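Local coordinates for protein enoyl-CoA hydratase subunit II (Geobacillus kaustophilus, PDB 2EJ5) that probably catalyses the reversible hydration of enoyl-CoA thioesters during phenylacetic acid breakdown, at residues F127-H133 with A159-V165; M1-I5 with Q30-V35; L39-D45 with H92-P96; F118-E123 with A176-L182. One frame throughout, in Å; residues are numbered along the deposited sequence.

Contact 1 of 4, residues F127-H133 with A159-V165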
loop_
_atom_site.group_PDB
_atom_site.type_symbol
_atom_site.label_atom_id
_atom_site.label_comp_id
_atom_site.label_asym_id
_atom_site.label_seq_id
_atom_site.Cartn_x
_atom_site.Cartn_y
_atom_site.Cartn_z
ATOM N N PHE A 127 -18.846 3.463 8.278
ATOM C CA PHE A 127 -18.673 3.182 6.875
ATOM C C PHE A 127 -19.319 1.836 6.637
ATOM O O PHE A 127 -19.042 0.872 7.352
ATOM C CB PHE A 127 -17.176 3.158 6.481
ATOM C CG PHE A 127 -16.537 4.513 6.339
ATOM C CD1 PHE A 127 -17.135 5.522 5.577
ATOM C CD2 PHE A 127 -15.281 4.756 6.913
ATOM C CE1 PHE A 127 -16.503 6.755 5.416
ATOM C CE2 PHE A 127 -14.638 5.967 6.778
ATOM C CZ PHE A 127 -15.224 6.980 6.004
ATOM N N ALA A 128 -20.180 1.776 5.628
ATOM C CA ALA A 128 -20.873 0.544 5.312
ATOM C C ALA A 128 -20.589 0.130 3.855
ATOM O O ALA A 128 -21.148 0.707 2.939
ATOM C CB ALA A 128 -22.406 0.728 5.574
ATOM N N PRO A 129 -19.707 -0.877 3.637
ATOM C CA PRO A 129 -19.448 -1.283 2.247
ATOM C C PRO A 129 -20.550 -2.252 1.840
ATOM O O PRO A 129 -20.340 -3.473 1.794
ATOM C CB PRO A 129 -18.085 -1.985 2.317
ATOM C CG PRO A 129 -17.834 -2.315 3.763
ATOM C CD PRO A 129 -18.930 -1.674 4.601
ATOM N N ALA A 130 -21.715 -1.695 1.568
ATOM C CA ALA A 130 -22.960 -2.459 1.600
ATOM C C ALA A 130 -23.318 -3.119 0.267
ATOM O O ALA A 130 -24.226 -3.970 0.224
ATOM C CB ALA A 130 -24.103 -1.562 2.051
ATOM N N PHE A 131 -22.610 -2.740 -0.797
ATOM C CA PHE A 131 -22.869 -3.251 -2.166
ATOM C C PHE A 131 -23.134 -4.777 -2.213
ATOM O O PHE A 131 -24.158 -5.244 -2.771
ATOM C CB PHE A 131 -21.671 -2.909 -3.073
ATOM C CG PHE A 131 -21.211 -1.479 -3.006
ATOM C CD1 PHE A 131 -21.738 -0.525 -3.869
ATOM C CD2 PHE A 131 -20.180 -1.116 -2.110
ATOM C CE1 PHE A 131 -21.265 0.794 -3.875
ATOM C CE2 PHE A 131 -19.708 0.191 -2.073
ATOM C CZ PHE A 131 -20.251 1.162 -2.973
ATOM N N ILE A 132 -22.249 -5.548 -1.589
ATOM C CA ILE A 132 -22.313 -7.017 -1.642
ATOM C C ILE A 132 -23.656 -7.609 -1.154
ATOM O O ILE A 132 -24.127 -8.645 -1.681
ATOM C CB ILE A 132 -21.115 -7.702 -0.918
ATOM C CG1 ILE A 132 -21.030 -9.199 -1.301
ATOM C CG2 ILE A 132 -21.166 -7.504 0.641
ATOM C CD1 ILE A 132 -20.597 -9.426 -2.759
ATOM N N HIS A 133 -24.288 -6.943 -0.190
ATOM C CA HIS A 133 -25.559 -7.454 0.343
ATOM C C HIS A 133 -26.738 -7.337 -0.628
ATOM O O HIS A 133 -27.762 -7.964 -0.415
ATOM C CB HIS A 133 -25.867 -6.808 1.696
ATOM C CG HIS A 133 -24.710 -6.865 2.642
ATOM N ND1 HIS A 133 -24.111 -8.052 3.012
ATOM C CD2 HIS A 133 -24.037 -5.886 3.291
ATOM C CE1 HIS A 133 -23.125 -7.804 3.857
ATOM N NE2 HIS A 133 -23.058 -6.497 4.042
ATOM N N ALA A 159 -14.928 -5.276 0.927
ATOM C CA ALA A 159 -15.784 -5.483 -0.232
ATOM C C ALA A 159 -16.570 -6.782 -0.190
ATOM O O ALA A 159 -17.687 -6.824 -0.706
ATOM C CB ALA A 159 -14.970 -5.436 -1.550
ATOM N N VAL A 160 -15.985 -7.845 0.358
ATOM C CA VAL A 160 -16.574 -9.176 0.211
ATOM C C VAL A 160 -17.476 -9.492 1.373
ATOM O O VAL A 160 -18.616 -9.943 1.180
ATOM C CB VAL A 160 -15.505 -10.311 -0.051
ATOM C CG1 VAL A 160 -16.085 -11.739 0.132
ATOM C CG2 VAL A 160 -14.895 -10.141 -1.425
ATOM N N LEU A 161 -16.991 -9.247 2.579
ATOM C CA LEU A 161 -17.789 -9.556 3.761
ATOM C C LEU A 161 -18.811 -8.465 4.026
ATOM O O LEU A 161 -19.866 -8.725 4.616
ATOM C CB LEU A 161 -16.876 -9.808 4.950
ATOM C CG LEU A 161 -16.000 -11.060 4.746
ATOM C CD1 LEU A 161 -15.027 -11.226 5.912
ATOM C CD2 LEU A 161 -16.834 -12.360 4.513
ATOM N N GLY A 162 -18.538 -7.252 3.526
ATOM C CA GLY A 162 -19.513 -6.157 3.618
ATOM C C GLY A 162 -19.856 -5.688 5.032
ATOM O O GLY A 162 -20.925 -5.137 5.244
ATOM N N GLU A 163 -18.972 -5.890 6.001
ATOM C CA GLU A 163 -19.326 -5.581 7.376
ATOM C C GLU A 163 -19.094 -4.107 7.683
ATOM O O GLU A 163 -18.024 -3.556 7.404
ATOM C CB GLU A 163 -18.564 -6.436 8.379
ATOM C CG GLU A 163 -18.637 -7.904 8.103
ATOM C CD GLU A 163 -18.406 -8.710 9.347
ATOM O OE1 GLU A 163 -17.354 -9.384 9.435
ATOM O OE2 GLU A 163 -19.283 -8.650 10.254
ATOM N N LYS A 164 -20.111 -3.487 8.270
ATOM C CA LYS A 164 -20.077 -2.084 8.672
ATOM C C LYS A 164 -18.957 -1.813 9.705
ATOM O O LYS A 164 -18.718 -2.617 10.586
ATOM C CB LYS A 164 -21.450 -1.671 9.219
ATOM C CG LYS A 164 -21.511 -0.253 9.770
ATOM C CD LYS A 164 -22.809 -0.037 10.564
ATOM C CE LYS A 164 -23.889 0.643 9.716
ATOM N NZ LYS A 164 -24.963 1.321 10.552
ATOM N N VAL A 165 -18.277 -0.680 9.576
ATOM C CA VAL A 165 -17.236 -0.320 10.541
ATOM C C VAL A 165 -17.596 0.949 11.296
ATOM O O VAL A 165 -18.102 1.898 10.715
ATOM C CB VAL A 165 -15.812 -0.198 9.921
ATOM C CG1 VAL A 165 -15.289 -1.577 9.479
ATOM C CG2 VAL A 165 -15.796 0.729 8.760
HETATM O O HOH W 1 -19.619 -4.584 -0.668
#

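Contact 2 of 4, residues M1-I5 with Q30-V35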
loop_
_atom_site.group_PDB
_atom_site.type_symbol
_atom_site.label_atom_id
_atom_site.label_comp_id
_atom_site.label_asym_id
_atom_site.label_seq_id
_atom_site.Cartn_x
_atom_site.Cartn_y
_atom_site.Cartn_z
ATOM N N MET A 1 -31.139 28.136 -7.676
ATOM C CA MET A 1 -29.919 27.643 -6.966
ATOM C C MET A 1 -29.692 26.154 -7.297
ATOM O O MET A 1 -30.370 25.610 -8.170
ATOM C CB MET A 1 -30.062 27.857 -5.433
ATOM C CG MET A 1 -30.156 29.336 -4.972
ATOM S SD MET A 1 -28.889 30.433 -5.690
ATOM C CE MET A 1 -29.625 32.054 -5.384
ATOM N N TYR A 2 -28.741 25.509 -6.612
ATOM C CA TYR A 2 -28.656 24.047 -6.607
ATOM C C TYR A 2 -29.834 23.532 -5.792
ATOM O O TYR A 2 -30.258 24.195 -4.853
ATOM C CB TYR A 2 -27.341 23.570 -5.947
ATOM C CG TYR A 2 -26.052 23.842 -6.730
ATOM C CD1 TYR A 2 -25.837 23.276 -7.994
ATOM C CD2 TYR A 2 -25.048 24.623 -6.190
ATOM C CE1 TYR A 2 -24.659 23.516 -8.705
ATOM C CE2 TYR A 2 -23.857 24.855 -6.883
ATOM C CZ TYR A 2 -23.676 24.301 -8.132
ATOM O OH TYR A 2 -22.511 24.532 -8.802
ATOM N N GLU A 3 -30.346 22.349 -6.121
ATOM C CA GLU A 3 -31.537 21.809 -5.438
ATOM C C GLU A 3 -31.298 20.601 -4.549
ATOM O O GLU A 3 -32.069 20.362 -3.614
ATOM C CB GLU A 3 -32.600 21.449 -6.463
ATOM C CG GLU A 3 -32.671 22.441 -7.582
ATOM C CD GLU A 3 -33.736 22.113 -8.584
ATOM O OE1 GLU A 3 -34.201 23.068 -9.231
ATOM O OE2 GLU A 3 -34.096 20.910 -8.718
ATOM N N THR A 4 -30.262 19.812 -4.856
ATOM C CA THR A 4 -29.987 18.608 -4.065
ATOM C C THR A 4 -28.751 18.785 -3.177
ATOM O O THR A 4 -28.492 17.959 -2.316
ATOM C CB THR A 4 -29.773 17.369 -4.945
ATOM O OG1 THR A 4 -28.597 17.566 -5.742
ATOM C CG2 THR A 4 -30.998 17.124 -5.851
ATOM N N ILE A 5 -27.997 19.844 -3.426
ATOM C CA ILE A 5 -26.865 20.211 -2.584
ATOM C C ILE A 5 -26.927 21.698 -2.263
ATOM O O ILE A 5 -27.687 22.473 -2.895
ATOM C CB ILE A 5 -25.500 19.903 -3.272
ATOM C CG1 ILE A 5 -25.204 20.936 -4.360
ATOM C CG2 ILE A 5 -25.464 18.434 -3.810
ATOM C CD1 ILE A 5 -23.786 20.933 -4.839
ATOM N N GLN A 30 -29.459 14.363 -10.668
ATOM C CA GLN A 30 -29.122 15.774 -10.509
ATOM C C GLN A 30 -28.165 16.082 -9.331
ATOM O O GLN A 30 -27.420 17.040 -9.427
ATOM C CB GLN A 30 -30.347 16.716 -10.534
ATOM C CG GLN A 30 -31.110 16.893 -9.247
ATOM C CD GLN A 30 -32.218 17.939 -9.377
ATOM O OE1 GLN A 30 -31.961 19.165 -9.423
ATOM N NE2 GLN A 30 -33.459 17.464 -9.445
ATOM N N MET A 31 -28.188 15.286 -8.264
ATOM C CA MET A 31 -27.167 15.400 -7.204
ATOM C C MET A 31 -25.810 15.118 -7.807
ATOM O O MET A 31 -24.882 15.854 -7.562
ATOM C CB MET A 31 -27.413 14.484 -6.000
ATOM C CG MET A 31 -26.386 14.741 -4.827
ATOM S SD MET A 31 -26.400 13.653 -3.394
ATOM C CE MET A 31 -24.948 14.318 -2.681
ATOM N N ASN A 32 -25.709 14.043 -8.587
ATOM C CA ASN A 32 -24.479 13.745 -9.305
ATOM C C ASN A 32 -24.037 14.910 -10.152
ATOM O O ASN A 32 -22.885 15.292 -10.131
ATOM C CB ASN A 32 -24.616 12.475 -10.165
ATOM C CG ASN A 32 -24.542 11.234 -9.355
ATOM O OD1 ASN A 32 -23.592 11.038 -8.581
ATOM N ND2 ASN A 32 -25.542 10.376 -9.492
ATOM N N ALA A 33 -24.971 15.467 -10.931
ATOM C CA ALA A 33 -24.660 16.560 -11.798
ATOM C C ALA A 33 -24.279 17.839 -11.055
ATOM O O ALA A 33 -23.428 18.594 -11.526
ATOM C CB ALA A 33 -25.845 16.829 -12.733
ATOM N N GLU A 34 -24.950 18.112 -9.940
ATOM C CA GLU A 34 -24.693 19.358 -9.190
ATOM C C GLU A 34 -23.340 19.278 -8.486
ATOM O O GLU A 34 -22.586 20.227 -8.485
ATOM C CB GLU A 34 -25.821 19.647 -8.194
ATOM C CG GLU A 34 -27.175 19.922 -8.910
ATOM C CD GLU A 34 -28.306 20.264 -7.967
ATOM O OE1 GLU A 34 -28.279 19.808 -6.799
ATOM O OE2 GLU A 34 -29.243 20.990 -8.415
ATOM N N VAL A 35 -23.023 18.113 -7.926
ATOM C CA VAL A 35 -21.737 17.940 -7.239
ATOM C C VAL A 35 -20.596 18.160 -8.228
ATOM O O VAL A 35 -19.634 18.846 -7.902
ATOM C CB VAL A 35 -21.658 16.589 -6.535
ATOM C CG1 VAL A 35 -20.190 16.277 -6.102
ATOM C CG2 VAL A 35 -22.592 16.552 -5.302
#

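Contact 3 of 4, residues L39-D45 with H92-P96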
loop_
_atom_site.group_PDB
_atom_site.type_symbol
_atom_site.label_atom_id
_atom_site.label_comp_id
_atom_site.label_asym_id
_atom_site.label_seq_id
_atom_site.Cartn_x
_atom_site.Cartn_y
_atom_site.Cartn_z
ATOM N N LEU A 39 -17.842 21.094 -7.835
ATOM C CA LEU A 39 -16.405 20.789 -7.712
ATOM C C LEU A 39 -15.616 21.541 -8.724
ATOM O O LEU A 39 -14.541 22.012 -8.439
ATOM C CB LEU A 39 -16.103 19.294 -7.844
ATOM C CG LEU A 39 -16.593 18.394 -6.709
ATOM C CD1 LEU A 39 -16.345 16.934 -7.080
ATOM C CD2 LEU A 39 -16.026 18.773 -5.292
ATOM N N LYS A 40 -16.152 21.668 -9.938
ATOM C CA LYS A 40 -15.428 22.365 -10.995
ATOM C C LYS A 40 -15.420 23.872 -10.674
ATOM O O LYS A 40 -14.432 24.542 -10.917
ATOM C CB LYS A 40 -16.051 22.065 -12.387
ATOM C CG LYS A 40 -15.984 20.574 -12.823
ATOM C CD LYS A 40 -16.790 20.308 -14.106
ATOM C CE LYS A 40 -16.544 18.883 -14.668
ATOM N NZ LYS A 40 -17.322 18.539 -15.957
ATOM N N GLN A 41 -16.508 24.354 -10.089
ATOM C CA GLN A 41 -16.663 25.756 -9.637
ATOM C C GLN A 41 -15.568 26.066 -8.593
ATOM O O GLN A 41 -14.728 26.956 -8.789
ATOM C CB GLN A 41 -18.058 25.916 -9.029
ATOM C CG GLN A 41 -18.552 27.336 -8.674
ATOM C CD GLN A 41 -20.102 27.385 -8.496
ATOM O OE1 GLN A 41 -20.817 26.389 -8.759
ATOM N NE2 GLN A 41 -20.622 28.551 -8.045
ATOM N N ALA A 42 -15.560 25.267 -7.522
ATOM C CA ALA A 42 -14.517 25.370 -6.483
ATOM C C ALA A 42 -13.105 25.334 -7.040
ATOM O O ALA A 42 -12.249 26.123 -6.634
ATOM C CB ALA A 42 -14.727 24.285 -5.427
ATOM N N GLY A 43 -12.851 24.439 -7.994
ATOM C CA GLY A 43 -11.550 24.384 -8.655
ATOM C C GLY A 43 -11.195 25.651 -9.433
ATOM O O GLY A 43 -10.025 26.012 -9.510
ATOM N N ALA A 44 -12.198 26.322 -10.002
ATOM C CA ALA A 44 -11.931 27.484 -10.882
ATOM C C ALA A 44 -11.899 28.800 -10.118
ATOM O O ALA A 44 -11.353 29.795 -10.621
ATOM C CB ALA A 44 -12.940 27.550 -12.058
ATOM N N ASP A 45 -12.462 28.789 -8.908
ATOM C CA ASP A 45 -12.552 29.968 -8.049
ATOM C C ASP A 45 -11.259 30.216 -7.260
ATOM O O ASP A 45 -10.933 29.449 -6.341
ATOM C CB ASP A 45 -13.722 29.780 -7.092
ATOM C CG ASP A 45 -14.107 31.073 -6.344
ATOM O OD1 ASP A 45 -13.312 32.037 -6.285
ATOM O OD2 ASP A 45 -15.210 31.096 -5.790
ATOM N N HIS A 92 -9.610 15.083 -10.355
ATOM C CA HIS A 92 -8.742 16.095 -10.950
ATOM C C HIS A 92 -8.714 17.415 -10.174
ATOM O O HIS A 92 -7.905 18.240 -10.470
ATOM C CB HIS A 92 -9.093 16.351 -12.427
ATOM C CG HIS A 92 -8.932 15.141 -13.306
ATOM N ND1 HIS A 92 -9.732 14.019 -13.189
ATOM C CD2 HIS A 92 -8.087 14.890 -14.337
ATOM C CE1 HIS A 92 -9.375 13.125 -14.093
ATOM N NE2 HIS A 92 -8.385 13.630 -14.810
ATOM N N LEU A 93 -9.587 17.599 -9.186
ATOM C CA LEU A 93 -9.581 18.821 -8.377
ATOM C C LEU A 93 -8.297 18.967 -7.547
ATOM O O LEU A 93 -7.988 18.094 -6.714
ATOM C CB LEU A 93 -10.827 18.854 -7.470
ATOM C CG LEU A 93 -11.055 20.021 -6.497
ATOM C CD1 LEU A 93 -11.070 21.386 -7.243
ATOM C CD2 LEU A 93 -12.336 19.798 -5.778
ATOM N N GLU A 94 -7.595 20.091 -7.748
ATOM C CA GLU A 94 -6.298 20.389 -7.128
ATOM C C GLU A 94 -6.412 21.345 -5.930
ATOM O O GLU A 94 -5.539 22.205 -5.731
ATOM C CB GLU A 94 -5.371 21.109 -8.107
ATOM C CG GLU A 94 -5.281 20.655 -9.551
ATOM C CD GLU A 94 -4.362 19.503 -9.704
ATOM O OE1 GLU A 94 -4.368 18.749 -8.730
ATOM O OE2 GLU A 94 -3.657 19.317 -10.738
ATOM N N LYS A 95 -7.527 21.322 -5.223
ATOM C CA LYS A 95 -7.637 22.047 -3.965
ATOM C C LYS A 95 -7.848 20.927 -2.967
ATOM O O LYS A 95 -8.362 19.869 -3.366
ATOM C CB LYS A 95 -8.872 22.957 -3.957
ATOM C CG LYS A 95 -8.987 23.964 -5.158
ATOM C CD LYS A 95 -8.490 25.304 -4.812
ATOM C CE LYS A 95 -8.507 26.284 -6.005
ATOM N NZ LYS A 95 -9.818 26.996 -6.035
ATOM N N PRO A 96 -7.490 21.152 -1.681
ATOM C CA PRO A 96 -7.739 20.090 -0.731
ATOM C C PRO A 96 -9.220 19.908 -0.469
ATOM O O PRO A 96 -9.994 20.890 -0.448
ATOM C CB PRO A 96 -6.963 20.533 0.546
ATOM C CG PRO A 96 -6.947 22.041 0.493
ATOM C CD PRO A 96 -6.859 22.342 -1.047
#

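Contact 4 of 4, residues F118-E123 with A176-L182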
loop_
_atom_site.group_PDB
_atom_site.type_symbol
_atom_site.label_atom_id
_atom_site.label_comp_id
_atom_site.label_asym_id
_atom_site.label_seq_id
_atom_site.Cartn_x
_atom_site.Cartn_y
_atom_site.Cartn_z
ATOM N N PHE A 118 -8.896 14.105 3.048
ATOM C CA PHE A 118 -8.966 13.897 4.495
ATOM C C PHE A 118 -10.376 13.463 4.835
ATOM O O PHE A 118 -11.334 13.881 4.136
ATOM C CB PHE A 118 -8.667 15.211 5.237
ATOM C CG PHE A 118 -7.335 15.832 4.887
ATOM C CD1 PHE A 118 -6.159 15.414 5.540
ATOM C CD2 PHE A 118 -7.249 16.839 3.933
ATOM C CE1 PHE A 118 -4.922 15.972 5.252
ATOM C CE2 PHE A 118 -6.012 17.418 3.636
ATOM C CZ PHE A 118 -4.837 16.988 4.304
ATOM N N ARG A 119 -10.521 12.636 5.879
ATOM C CA ARG A 119 -11.830 12.143 6.340
ATOM C C ARG A 119 -11.917 12.411 7.852
ATOM O O ARG A 119 -11.156 11.821 8.631
ATOM C CB ARG A 119 -11.996 10.621 6.097
ATOM C CG ARG A 119 -12.363 10.209 4.619
ATOM C CD ARG A 119 -12.059 8.718 4.307
ATOM N NE ARG A 119 -10.611 8.605 4.290
ATOM C CZ ARG A 119 -9.854 9.066 3.298
ATOM N NH1 ARG A 119 -10.420 9.603 2.230
ATOM N NH2 ARG A 119 -8.535 9.008 3.373
ATOM N N LEU A 120 -12.781 13.350 8.239
ATOM C CA LEU A 120 -12.998 13.666 9.641
ATOM C C LEU A 120 -14.282 12.950 9.976
ATOM O O LEU A 120 -15.320 13.263 9.406
ATOM C CB LEU A 120 -13.182 15.187 9.845
ATOM C CG LEU A 120 -12.100 16.130 9.329
ATOM C CD1 LEU A 120 -12.482 17.618 9.583
ATOM C CD2 LEU A 120 -10.723 15.801 9.999
ATOM N N LEU A 121 -14.214 11.999 10.889
ATOM C CA LEU A 121 -15.391 11.225 11.225
ATOM C C LEU A 121 -15.935 11.727 12.565
ATOM O O LEU A 121 -15.202 11.822 13.538
ATOM C CB LEU A 121 -15.048 9.753 11.322
ATOM C CG LEU A 121 -15.131 8.870 10.061
ATOM C CD1 LEU A 121 -14.505 9.420 8.792
ATOM C CD2 LEU A 121 -14.516 7.524 10.429
ATOM N N SER A 122 -17.215 12.061 12.584
ATOM C CA SER A 122 -17.887 12.319 13.844
ATOM C C SER A 122 -17.910 11.028 14.638
ATOM O O SER A 122 -17.815 9.937 14.055
ATOM C CB SER A 122 -19.299 12.808 13.578
ATOM O OG SER A 122 -20.090 12.475 14.686
ATOM N N GLU A 123 -18.061 11.102 15.965
ATOM C CA GLU A 123 -18.035 9.854 16.730
ATOM C C GLU A 123 -19.189 8.904 16.383
ATOM O O GLU A 123 -19.120 7.718 16.688
ATOM C CB GLU A 123 -17.938 10.085 18.248
ATOM C CG GLU A 123 -19.138 10.694 18.900
ATOM C CD GLU A 123 -18.908 10.971 20.419
ATOM O OE1 GLU A 123 -18.484 10.030 21.160
ATOM O OE2 GLU A 123 -19.164 12.122 20.859
ATOM N N ALA A 176 -9.725 7.050 8.806
ATOM C CA ALA A 176 -10.042 8.369 9.378
ATOM C C ALA A 176 -8.793 9.225 9.677
ATOM O O ALA A 176 -7.857 8.790 10.342
ATOM C CB ALA A 176 -10.896 8.207 10.670
ATOM N N THR A 177 -8.794 10.458 9.188
ATOM C CA THR A 177 -7.847 11.467 9.629
ATOM C C THR A 177 -7.986 11.747 11.136
ATOM O O THR A 177 -6.976 11.862 11.848
ATOM C CB THR A 177 -8.059 12.754 8.883
ATOM O OG1 THR A 177 -8.052 12.451 7.487
ATOM C CG2 THR A 177 -6.951 13.748 9.232
ATOM N N LYS A 178 -9.230 11.887 11.608
ATOM C CA LYS A 178 -9.493 11.879 13.045
ATOM C C LYS A 178 -10.957 11.599 13.331
ATOM O O LYS A 178 -11.790 11.685 12.435
ATOM C CB LYS A 178 -9.048 13.188 13.712
ATOM C CG LYS A 178 -9.496 14.475 13.089
ATOM C CD LYS A 178 -8.779 15.632 13.809
ATOM C CE LYS A 178 -9.027 16.962 13.128
ATOM N NZ LYS A 178 -8.649 18.123 13.990
ATOM N N VAL A 179 -11.241 11.241 14.583
ATOM C CA VAL A 179 -12.590 11.033 15.049
ATOM C C VAL A 179 -12.892 12.170 16.023
ATOM O O VAL A 179 -12.121 12.422 16.973
ATOM C CB VAL A 179 -12.731 9.676 15.712
ATOM C CG1 VAL A 179 -14.160 9.440 16.197
ATOM C CG2 VAL A 179 -12.324 8.573 14.706
ATOM N N ILE A 180 -14.004 12.851 15.771
ATOM C CA ILE A 180 -14.358 14.064 16.501
ATOM C C ILE A 180 -15.600 13.819 17.365
ATOM O O ILE A 180 -16.589 13.250 16.890
ATOM C CB ILE A 180 -14.523 15.255 15.521
ATOM C CG1 ILE A 180 -13.219 15.409 14.675
ATOM C CG2 ILE A 180 -14.862 16.546 16.310
ATOM C CD1 ILE A 180 -13.259 16.426 13.553
ATOM N N PRO A 181 -15.531 14.189 18.666
ATOM C CA PRO A 181 -16.722 14.098 19.512
ATOM C C PRO A 181 -17.877 14.926 19.008
ATOM O O PRO A 181 -17.681 15.989 18.404
ATOM C CB PRO A 181 -16.220 14.602 20.886
ATOM C CG PRO A 181 -14.720 14.204 20.864
ATOM C CD PRO A 181 -14.352 14.630 19.433
ATOM N N LEU A 182 -19.091 14.454 19.242
ATOM C CA LEU A 182 -20.265 15.190 18.753
ATOM C C LEU A 182 -20.384 16.671 19.196
ATOM O O LEU A 182 -20.701 17.540 18.388
ATOM C CB LEU A 182 -21.559 14.445 19.069
ATOM C CG LEU A 182 -22.813 15.060 18.440
ATOM C CD1 LEU A 182 -22.581 15.357 16.921
ATOM C CD2 LEU A 182 -24.036 14.143 18.630
#

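Contact 1 of 4, residues F127-H133 with A159-V165
Ala159 meets Ile132 at the end of helix 152-161, and it does so through its backbone carbonyl. The oxygen faces Ile132 CB and also accepts from a bridging water, 3.0 Å from Ala159 O. That water donates a second time, to Pro129 O, and accepts from Ile132 N, so one molecule serves three backbone groups. Val160 O follows, with Ile132 CG1 3.5 Å away. Because CG1 stands anti to the backbone N (chi1 -166°), the other branch is turned to the end of the helix, where Ile132 CG2 lies 3.7 Å from Gly162 CA. Leu161 O approaches His133 CE1 obliquely to the imidazole.

Gly162 leaves the helix with positive phi, and the absence of a side chain lets Ile132 and His133 close in. Gly162 O accepts the N-H of His133 NE2, 2.8 Å away (163° at the hydrogen). The acceptor lies in the imidazole plane, whereas NE2 stands 42° above the carbonyl plane; Ile132 CG2 lies over the centre of one ring face. Glu163 O then faces the proline ring, 3.5 Å from Pro129 CD.

Val165 and Phe127 form an antiparallel hydrogen-bonded pair, joining strands 126-128 and 165-166 of the small three-stranded sheet: Val165 N is 2.8 Å from Phe127 O, and Phe127 N donates back to Val165 O. Ala203, Ile207 and Leu196 of the second subunit pack on Ile132, Ala159, and Val160 and Leu161. The chemistry is thus largely that of carbonyl acceptors: oxygens at the helix end meet a water, an imidazole N-H and aliphatic carbons, holding the inverse gamma turn centred on Pro129 without any salt bridge between the segments.

Contact 2 of 4, residues M1-I5 with Q30-V35
Tyr2 slides past Glu34 in the opposite direction, its CD1 lying 3.6 Å from Glu34 CB while its hydroxyl runs on to Gln41 further along the same helix. The carboxylate of Glu34 meets the backbone of the next residues, a worked case of one acidic group collecting consecutive backbone N-H groups. Glu3 N points at Glu34 OE2, 2.9 Å away and nearly straight (171°), meeting it on the syn side. Thr4 contributes twice to the other oxygen. Thr4 N reaches the syn lone pair of Glu34 OE1 at 2.8 Å, and Thr4 OG1 donates to the same atom, though the modelled separation is very short and its exact length doubtful. With OG1 placed between the backbone N and the carbonyl carbon (chi1 64°), the methyl is left for the aliphatic part of Gln30, Thr4 CG2 being 3.4 Å from Gln30 CG. Ile5 N adds a weak bond to Glu34 OE1, and Ile5 CG2 packs 3.7 Å from Val35 CG2 and also against Met31 CG. Beyond the contact, Ile5 and Val35 both rest on Leu16 of strand 13-18, while Val35 also touches Met86 of helix 75-92, so the amino-terminal segment clips helix 29-44 just where strand 5-10 begins.

Contact 3 of 4, residues L39-D45 with H92-P96
The carboxyl end of helix 29-44 is tied here to the loop that joins helix 75-92 to strand 97-101, by one lysine and one leucine of that loop. Lys95 carries the polar half. Its NZ lies 2.7 Å from Ala42 O and, equally, 2.7 Å from Asp45 O. The first carbonyl is met in its own plane, whereas the second is approached from 40° above its plane. The chain is folded rather than extended, bent at chi2 and again at chi4, which brings the ammonium over the final turn of the helix. A third carbonyl, that of Val48, also receives NZ, so three oxygens surround it. A positive group at this place would probably be steadied further by the helix dipole, whose negative end lies there.

Leu93 supplies the apolar half. Its CG stands opposite the backbone N across the CA-CB bond (chi1 179°), and the two methyls divide the work: CD1 turns mainly to Gly43, CD2 to the side chain of Leu39. CD1 settles on the bare backbone, 3.3 Å from Gly43 CA, a close approach that the missing side chain permits. Leu93 CD2 meets Leu39 CD2 at 3.9 Å, the two side chains crossing at about a right angle.

Helix 201-216 lies against the loop: Thr201 touches Lys95, and Arg209 and Arg212 form salt bridges with Glu94. A lysine binding carbonyls at and just beyond the helix end thus joins two successive beta-alpha-beta crossovers, 13-18 to 50-55 and 50-55 to 97-101, of the parallel core typical of the crotonase fold.

Contact 4 of 4, residues F118-E123 with A176-L182
Thr177 N to Arg119 O opens the backbone bonding, just before strand 178-180, at 2.8 Å. Next come Leu121 N to Lys178 O at 2.9 Å and Ile180 N to Leu121 O at 2.7 Å. Leu121 thus straddles Val179, bonding to the residue before it and the one after, as in parallel strands. A weak bond from Glu123 N to Ile180 O ends the series, and Val179 CA adds a CH...O contact with Leu121 O.

Two side chains extend this pairing past the strands. Thr177 OG1 accepts from Arg119 N at 3.0 Å while lying at the edge of the Phe118 ring. At the other end, Glu123 OE2 takes Leu182 N at 2.8 Å on its anti side, 21° out of the carboxylate plane. The carboxylate is put there by chi1 of 68° followed by an extended chain.

Apolar contacts divide between the two faces. Leu120 and Lys178 lie side by side, Leu120 CD2 being 3.6 Å from Lys178 CG, and Ile180 CD1 reaches Leu120 CB; Phe192 of helix 185-197 touches this side. On the other face Leu121 CD2 rests 3.7 Å from Ala176 CB, and helix 167-173 packs on Leu121 and Val179. In the trimer, Glu157 of the third subunit meets Thr177. Such a short parallel strand, outermost within its chain and flanked by helices on both faces, closes the core sheet of the crotonase fold.

In the fold
Along the chain, contact 2 closes before contact 3 opens, contact 3 closes before contact 4 opens, and contact 1 lies nested inside the loop closed by contact 4. Contacts 2 and 3, with centres about 16 Å apart, share helix 29-44 and are joined by a probable hydrogen bond between Tyr2 and Gln41. Contacts 1 and 4, centres about 20 Å apart, touch where Phe127 packs on Leu121 and Arg119. Contacts 1 and 3 are farthest apart, about 30 Å between centres. Contact 2 lies at edge strand 5-10, contact 4 at edge strand 178-180, contact 3 beside the crossover helices and contact 1 at the small sheet. Contacts 1 and 4 meet neighbouring subunits, and contact 3 does so at one residue.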